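Local coordinates for 3-oxo-tetronate kinase (Haemophilus influenzae, PDB 1YZY), which catalyses the ATP-dependent phosphorylation of 3-oxo-tetronate to 3-oxo-tetronate 4-phosphate, at residues N30-T34 and V45-K49. Numbering follows the deposited sequence.
Sequences NGVPT and VISLK
The amide N of Gly31 donates to Ser47 O at 2.9 Å, a bent bond (133° at the hydrogen) that lies in the carbonyl plane. It is the one hydrogen bond between 30-34 and 45-49, made where Asn30 and Ser47 pair as parallel strand neighbours, their CA atoms 4.8 Å apart. Both side chains rise from the same face of the sheet, where Phe9 of helix 9-20 touches each of them; Asn30 OD1 stays 4.0 Å from Ser47 CB, a van der Waals contact. Past this bond Gly31, with a positive phi of 92°, turns the chain out of the strand. The turn carries the chain over Ile46, whose CG2 lies 3.8 Å from Gly31 O; chi1 of -68° places CG1 beside the backbone N, which leaves CG2 opposite that nitrogen. Val32 then crosses Leu48 at a slant: Val32 CG1 lies opposite its own amide N, and the other methyl, CG2, meets Leu48 CD2 at 4.1 Å. Farther along, the Pro33 ring and the end of Ile46 reach toward each other, CD to CD1 at 4.0 Å, and Trp68 of helix 55-71 touches both residues. The bridge joins the C-terminal ends of the parallel strands 26-30 and 43-47 in the sugar-binding N-terminal domain of a four-carbon acid sugar kinase, with helices 9-20 and 55-71 packed on the two faces as in an alpha/beta fold.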
loop_
_atom_site.group_PDB
_atom_site.type_symbol
_atom_site.label_atom_id
_atom_site.label_comp_id
_atom_site.label_asym_id
_atom_site.label_seq_id
_atom_site.Cartn_x
_atom_site.Cartn_y
_atom_site.Cartn_z
ATOM N N ASN A 30 2.901 -3.471 -8.912
ATOM C CA ASN A 30 2.445 -2.112 -9.203
ATOM C C ASN A 30 2.046 -2.075 -10.676
ATOM O O ASN A 30 2.898 -2.006 -11.555
ATOM C CB ASN A 30 3.554 -1.097 -8.911
ATOM C CG ASN A 30 4.061 -1.179 -7.475
ATOM O OD1 ASN A 30 3.280 -1.292 -6.533
ATOM N ND2 ASN A 30 5.378 -1.116 -7.306
ATOM N N GLY A 31 0.743 -2.148 -10.933
ATOM C CA GLY A 31 0.230 -2.160 -12.293
ATOM C C GLY A 31 0.096 -3.604 -12.737
ATOM O O GLY A 31 0.674 -4.485 -12.107
ATOM N N VAL A 32 -0.699 -3.872 -13.770
ATOM C CA VAL A 32 -0.858 -5.249 -14.251
ATOM C C VAL A 32 0.441 -5.715 -14.914
ATOM O O VAL A 32 0.922 -5.086 -15.857
ATOM C CB VAL A 32 -2.017 -5.384 -15.266
ATOM C CG1 VAL A 32 -2.178 -6.842 -15.699
ATOM C CG2 VAL A 32 -3.303 -4.871 -14.659
ATOM N N PRO A 33 1.035 -6.813 -14.409
ATOM C CA PRO A 33 2.285 -7.386 -14.927
ATOM C C PRO A 33 2.169 -7.994 -16.320
ATOM O O PRO A 33 1.119 -8.525 -16.683
ATOM C CB PRO A 33 2.616 -8.462 -13.889
ATOM C CG PRO A 33 1.944 -7.952 -12.638
ATOM C CD PRO A 33 0.635 -7.489 -13.164
ATOM N N THR A 34 3.243 -7.892 -17.101
ATOM C CA THR A 34 3.273 -8.454 -18.453
ATOM C C THR A 34 3.972 -9.816 -18.489
ATOM O O THR A 34 3.929 -10.519 -19.501
ATOM C CB THR A 34 3.926 -7.491 -19.479
ATOM O OG1 THR A 34 5.233 -7.100 -19.032
ATOM C CG2 THR A 34 3.060 -6.249 -19.665
ATOM N N VAL A 45 -1.239 -8.741 -4.520
ATOM C CA VAL A 45 -1.985 -7.497 -4.591
ATOM C C VAL A 45 -1.555 -6.687 -5.824
ATOM O O VAL A 45 -0.371 -6.426 -6.008
ATOM C CB VAL A 45 -1.706 -6.617 -3.348
ATOM C CG1 VAL A 45 -2.542 -5.351 -3.398
ATOM C CG2 VAL A 45 -1.981 -7.382 -2.068
ATOM N N ILE A 46 -2.501 -6.311 -6.679
ATOM C CA ILE A 46 -2.174 -5.490 -7.847
ATOM C C ILE A 46 -2.661 -4.063 -7.607
ATOM O O ILE A 46 -3.843 -3.823 -7.395
ATOM C CB ILE A 46 -2.769 -6.051 -9.168
ATOM C CG1 ILE A 46 -2.080 -7.365 -9.529
ATOM C CG2 ILE A 46 -2.577 -5.045 -10.320
ATOM C CD1 ILE A 46 -2.565 -7.967 -10.819
ATOM N N SER A 47 -1.711 -3.137 -7.570
ATOM C CA SER A 47 -1.960 -1.718 -7.348
ATOM C C SER A 47 -2.302 -0.992 -8.652
ATOM O O SER A 47 -1.542 -1.050 -9.627
ATOM C CB SER A 47 -0.720 -1.091 -6.690
ATOM O OG SER A 47 -0.469 0.230 -7.139
ATOM N N LEU A 48 -3.460 -0.332 -8.669
ATOM C CA LEU A 48 -3.913 0.415 -9.842
ATOM C C LEU A 48 -4.097 1.893 -9.501
ATOM O O LEU A 48 -3.762 2.337 -8.398
ATOM C CB LEU A 48 -5.235 -0.156 -10.371
ATOM C CG LEU A 48 -5.330 -1.621 -10.819
ATOM C CD1 LEU A 48 -6.793 -2.003 -11.008
ATOM C CD2 LEU A 48 -4.550 -1.856 -12.104
ATOM N N LYS A 49 -4.553 2.663 -10.484
ATOM C CA LYS A 49 -4.821 4.091 -10.313
ATOM C C LYS A 49 -6.269 4.270 -10.776
ATOM O O LYS A 49 -6.593 5.200 -11.518
ATOM C CB LYS A 49 -3.890 4.929 -11.206
ATOM C CG LYS A 49 -2.387 4.822 -10.914
ATOM C CD LYS A 49 -1.577 5.587 -11.972
ATOM C CE LYS A 49 -0.071 5.320 -11.882
ATOM N NZ LYS A 49 0.600 6.026 -10.754
#